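Local coordinates for cyclopenase asqI (Emericella nidulans, PDB 5YY3), which catalyses, as a zinc-dependent cyclopenase of aspoquinolone biosynthesis, the ring contraction of 4'-methoxycyclopenine to 4'-methoxyviridicatin with release of methyl isocyanate, at residues M221-E226 / S506-D511; L493-E498 / M571-F576. All coordinates share one frame; numbering follows the deposited sequence.

Contact 1 (M221-E226 / S506-D511); sequences MVARYE and SWIEMD
The guanidinium of R224 reaches E509 with NH2, which lies 3.0 Å from the main-chain O of E509. This oxygen sits at the edge of the group, near its plane. NH1 is hydrogen-bonded to the main-chain O of M562, outside the two segments. One face of the guanidinium rests on I508. The methyl CG2 of I508 stands 3.2 Å above the plane, over the centre, and is 3.3 Å from CZ of R224. The R224 chain is extended from CG to NE; chi4 of -93° then sets CZ. M510 comes in obliquely, with SD 3.6 Å from NH2 of R224. A223 lies against the start of the other segment, with CB 4.3 Å from CG1 of I508 and 4.1 Å from the main-chain O of S506. Q220 of the same helix accepts a hydrogen bond from E509 N through OE1. Helix 210-231 also carries the zinc ligand H218. The axis of segment 221-226 runs at 102° to that of strand 508-511. Here the helical domain of the hemocyanin/tyrosinase type meets the Ig-like beta domain, next to a classic beta bulge in which M510 and D511 both face L493.

Contact 2 (L493-E498 / M571-F576); sequences LFIAAE and MPFVAF
F494 and F576 pair across two antiparallel strands, and their side chains lie side by side, pointing the same way. The first torsions differ. CG of F494 is anti to its carbonyl carbon (chi1 -69°), whereas CG of F576 is anti to its backbone N (chi1 161°). The rings meet through CD1 of F494 and CD1 of F576, 4.0 Å apart. The F494 atom lies at the edge of the F576 ring, near its plane. Two backbone bonds join this pair: F494 N to F576 O at 2.9 Å and F576 N to F494 O at 2.8 Å. A496 and V574 form the next hydrogen-bonded pair. I495 and A575 point to the other side of the sheet. CG1 of I495 sits between the backbone N and the carbonyl carbon (chi1 67°). CG2 is thus anti to the carbonyl carbon, and it meets CB of A575 at 4.3 Å. CD1 of L493 joins them, 4.3 Å from the same CB.

Near the end of the pairing A497 covers one face of the F573 ring. CA of A497 stands 3.6 Å above the ring plane, offset toward the rim, in a CH-pi contact. CB of A497 also touches CE2 of F573 and CE of M571. The M571 chain is fully extended, which brings its methyl to A497. E498 N bonds to P572 O. The E498 side chain is extended too and crosses the proline at about a right angle, with OE1 3.3 Å from CB of P572.

F606 packs edge-to-face with both F494 and F576. Strand 571-580 continues the sheet to strand 636-644, strand 487-497 continues it to strand 508-517, and helix 210-231 touches M571 and F573 through C231 and T227.

Both contacts belong to the interior, although E498 and P572 in contact 2 are partly exposed. They share one sheet: strand 508-517 of contact 1 follows strand 487-497 of contact 2 in the chain and lies beside it. I508 N to I495 O and M510 N to L493 O are probable hydrogen bonds between them. W507 packs on I495 and F576. Contact 1 joins helix to strand across a domain boundary. It buries less surface and relies on one arginine and a few apolar groups. Contact 2 lies within the Ig-like domain, away from the zinc ligands. Regular backbone bonds and aromatic packing hold it. Helix 210-231 is one partner of contact 1 and also borders contact 2.

Contact 1 (M221-E226 / S506-D511)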
# COMPACT_ATOMS: atom_id res chain seq x y z
N MET A 221 -6.36 -27.91 -4.19
CA MET A 221 -5.50 -26.82 -4.65
C MET A 221 -6.10 -25.43 -4.32
O MET A 221 -5.36 -24.50 -4.02
CB MET A 221 -5.13 -26.92 -6.16
CG MET A 221 -6.16 -27.32 -7.18
SD MET A 221 -5.35 -27.85 -8.74
CE MET A 221 -4.22 -29.06 -8.06
N VAL A 222 -7.42 -25.31 -4.31
CA VAL A 222 -8.07 -24.08 -3.83
C VAL A 222 -7.76 -23.78 -2.34
O VAL A 222 -7.44 -22.63 -1.99
CB VAL A 222 -9.60 -24.16 -4.05
CG1 VAL A 222 -10.36 -23.13 -3.20
CG2 VAL A 222 -9.91 -24.00 -5.54
N ALA A 223 -7.86 -24.78 -1.47
CA ALA A 223 -7.51 -24.58 -0.06
C ALA A 223 -6.07 -24.09 0.10
O ALA A 223 -5.78 -23.19 0.89
CB ALA A 223 -7.74 -25.87 0.73
N ARG A 224 -5.15 -24.67 -0.65
CA ARG A 224 -3.77 -24.23 -0.63
C ARG A 224 -3.58 -22.80 -1.20
O ARG A 224 -2.88 -21.97 -0.61
CB ARG A 224 -2.90 -25.23 -1.39
CG ARG A 224 -2.73 -26.58 -0.67
CD ARG A 224 -1.77 -27.47 -1.45
NE ARG A 224 -1.53 -28.75 -0.79
CZ ARG A 224 -0.52 -28.97 0.05
NH1 ARG A 224 0.32 -27.99 0.35
NH2 ARG A 224 -0.37 -30.16 0.62
N TYR A 225 -4.18 -22.53 -2.36
CA TYR A 225 -4.13 -21.21 -2.96
C TYR A 225 -4.70 -20.13 -2.04
O TYR A 225 -4.14 -19.03 -1.92
CB TYR A 225 -4.92 -21.18 -4.26
CG TYR A 225 -4.79 -19.87 -5.03
CD1 TYR A 225 -3.55 -19.45 -5.51
CD2 TYR A 225 -5.91 -19.07 -5.29
CE1 TYR A 225 -3.43 -18.27 -6.24
CE2 TYR A 225 -5.80 -17.88 -6.02
CZ TYR A 225 -4.54 -17.49 -6.49
OH TYR A 225 -4.38 -16.33 -7.22
N GLU A 226 -5.81 -20.44 -1.39
CA GLU A 226 -6.46 -19.48 -0.52
C GLU A 226 -5.62 -19.28 0.72
O GLU A 226 -5.46 -18.16 1.19
CB GLU A 226 -7.87 -19.93 -0.18
CG GLU A 226 -8.86 -19.66 -1.30
CD GLU A 226 -10.28 -19.49 -0.80
OE1 GLU A 226 -10.80 -20.43 -0.16
OE2 GLU A 226 -10.87 -18.43 -1.04
N SER A 506 -10.99 -26.24 4.24
CA SER A 506 -9.76 -25.48 4.37
C SER A 506 -8.61 -26.35 4.86
O SER A 506 -7.45 -25.92 4.86
CB SER A 506 -9.94 -24.29 5.30
OG SER A 506 -10.73 -23.28 4.68
N TRP A 507 -8.93 -27.57 5.27
CA TRP A 507 -7.89 -28.46 5.72
C TRP A 507 -7.11 -29.00 4.53
O TRP A 507 -7.69 -29.50 3.56
CB TRP A 507 -8.48 -29.59 6.57
CG TRP A 507 -8.79 -29.09 7.92
CD1 TRP A 507 -9.97 -28.51 8.33
CD2 TRP A 507 -7.92 -29.06 9.06
NE1 TRP A 507 -9.88 -28.14 9.66
CE2 TRP A 507 -8.63 -28.47 10.13
CE3 TRP A 507 -6.60 -29.49 9.28
CZ2 TRP A 507 -8.07 -28.30 11.39
CZ3 TRP A 507 -6.04 -29.31 10.55
CH2 TRP A 507 -6.78 -28.72 11.58
N ILE A 508 -5.79 -28.86 4.63
CA ILE A 508 -4.84 -29.28 3.60
C ILE A 508 -4.21 -30.63 3.95
O ILE A 508 -3.64 -30.79 5.04
CB ILE A 508 -3.72 -28.24 3.47
CG1 ILE A 508 -4.27 -26.88 3.03
CG2 ILE A 508 -2.61 -28.75 2.56
CD1 ILE A 508 -3.24 -25.76 3.09
N GLU A 509 -4.30 -31.61 3.05
CA GLU A 509 -3.74 -32.92 3.30
C GLU A 509 -2.23 -32.89 3.16
O GLU A 509 -1.70 -32.41 2.16
CB GLU A 509 -4.34 -33.98 2.37
CG GLU A 509 -4.01 -35.43 2.83
CD GLU A 509 -4.34 -36.49 1.78
OE1 GLU A 509 -4.90 -36.13 0.74
OE2 GLU A 509 -4.01 -37.69 2.00
N MET A 510 -1.52 -33.44 4.14
CA MET A 510 -0.07 -33.39 4.17
C MET A 510 0.57 -34.78 4.12
O MET A 510 1.72 -34.94 3.71
CB MET A 510 0.40 -32.64 5.43
CG MET A 510 -0.01 -31.15 5.42
SD MET A 510 0.75 -30.26 4.03
CE MET A 510 2.45 -30.20 4.60
N ASP A 511 -0.20 -35.79 4.54
CA ASP A 511 0.35 -37.14 4.57
C ASP A 511 -0.70 -38.17 4.93
O ASP A 511 -1.72 -37.87 5.57
CB ASP A 511 1.50 -37.24 5.57
CG ASP A 511 2.52 -38.29 5.17
OD1 ASP A 511 2.27 -39.05 4.20
OD2 ASP A 511 3.59 -38.36 5.82

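Contact 2 (L493-E498 / M571-F576)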
# COMPACT_ATOMS: atom_id res chain seq x y z
N LEU A 493 -2.68 -37.10 8.14
CA LEU A 493 -2.24 -35.78 8.60
C LEU A 493 -2.73 -34.63 7.71
O LEU A 493 -2.54 -34.64 6.49
CB LEU A 493 -0.71 -35.74 8.67
CG LEU A 493 -0.09 -34.36 8.93
CD1 LEU A 493 -0.28 -33.92 10.35
CD2 LEU A 493 1.38 -34.34 8.54
N PHE A 494 -3.36 -33.65 8.36
CA PHE A 494 -3.84 -32.43 7.73
C PHE A 494 -3.34 -31.20 8.50
O PHE A 494 -3.11 -31.26 9.72
CB PHE A 494 -5.37 -32.40 7.68
CG PHE A 494 -5.99 -33.41 6.74
CD1 PHE A 494 -6.16 -34.74 7.13
CD2 PHE A 494 -6.48 -33.01 5.50
CE1 PHE A 494 -6.75 -35.66 6.28
CE2 PHE A 494 -7.08 -33.93 4.64
CZ PHE A 494 -7.22 -35.26 5.03
N ILE A 495 -3.18 -30.08 7.79
CA ILE A 495 -2.95 -28.79 8.43
C ILE A 495 -3.94 -27.76 7.93
O ILE A 495 -4.56 -27.91 6.87
CB ILE A 495 -1.52 -28.25 8.20
CG1 ILE A 495 -1.30 -27.89 6.72
CG2 ILE A 495 -0.47 -29.25 8.76
CD1 ILE A 495 0.09 -27.35 6.41
N ALA A 496 -4.10 -26.69 8.70
CA ALA A 496 -5.01 -25.62 8.37
C ALA A 496 -4.50 -24.34 9.01
O ALA A 496 -4.02 -24.36 10.15
CB ALA A 496 -6.40 -25.93 8.84
N ALA A 497 -4.55 -23.24 8.26
CA ALA A 497 -4.34 -21.91 8.83
C ALA A 497 -5.29 -21.77 10.02
O ALA A 497 -6.47 -22.10 9.91
CB ALA A 497 -4.60 -20.81 7.78
N GLU A 498 -4.78 -21.31 11.16
CA GLU A 498 -5.59 -21.25 12.37
C GLU A 498 -6.94 -20.52 12.18
O GLU A 498 -7.93 -20.90 12.79
CB GLU A 498 -4.80 -20.58 13.50
CG GLU A 498 -5.45 -20.75 14.88
CD GLU A 498 -4.57 -20.26 16.04
OE1 GLU A 498 -3.37 -20.64 16.08
OE2 GLU A 498 -5.06 -19.52 16.91
N MET A 571 3.59 -17.74 11.15
CA MET A 571 2.13 -17.80 11.05
C MET A 571 1.60 -19.05 11.72
O MET A 571 2.12 -20.15 11.53
CB MET A 571 1.71 -17.75 9.59
CG MET A 571 0.21 -17.82 9.35
SD MET A 571 -0.12 -17.68 7.59
CE MET A 571 -1.89 -18.01 7.50
N PRO A 572 0.55 -18.89 12.54
CA PRO A 572 0.04 -20.06 13.27
C PRO A 572 -0.82 -20.99 12.42
O PRO A 572 -1.74 -20.56 11.73
CB PRO A 572 -0.78 -19.43 14.42
CG PRO A 572 -1.10 -18.06 13.97
CD PRO A 572 0.01 -17.62 13.05
N PHE A 573 -0.48 -22.28 12.46
CA PHE A 573 -1.27 -23.32 11.81
C PHE A 573 -1.65 -24.39 12.82
O PHE A 573 -1.09 -24.45 13.90
CB PHE A 573 -0.50 -23.95 10.65
CG PHE A 573 -0.46 -23.11 9.41
CD1 PHE A 573 0.24 -21.91 9.38
CD2 PHE A 573 -1.11 -23.52 8.25
CE1 PHE A 573 0.29 -21.13 8.23
CE2 PHE A 573 -1.07 -22.74 7.10
CZ PHE A 573 -0.36 -21.53 7.09
N VAL A 574 -2.61 -25.23 12.47
CA VAL A 574 -2.94 -26.36 13.33
C VAL A 574 -2.68 -27.66 12.57
O VAL A 574 -3.03 -27.77 11.39
CB VAL A 574 -4.41 -26.31 13.80
CG1 VAL A 574 -4.77 -27.57 14.58
CG2 VAL A 574 -4.64 -25.06 14.64
N ALA A 575 -2.04 -28.62 13.23
CA ALA A 575 -1.86 -29.94 12.66
C ALA A 575 -2.89 -30.88 13.26
O ALA A 575 -3.20 -30.80 14.44
CB ALA A 575 -0.47 -30.46 12.91
N PHE A 576 -3.42 -31.77 12.42
CA PHE A 576 -4.47 -32.69 12.79
C PHE A 576 -4.05 -34.08 12.34
O PHE A 576 -3.56 -34.26 11.22
CB PHE A 576 -5.80 -32.27 12.15
CG PHE A 576 -6.83 -33.36 12.08
CD1 PHE A 576 -6.86 -34.24 11.00
CD2 PHE A 576 -7.80 -33.48 13.06
CE1 PHE A 576 -7.81 -35.22 10.91
CE2 PHE A 576 -8.77 -34.47 12.97
CZ PHE A 576 -8.77 -35.34 11.90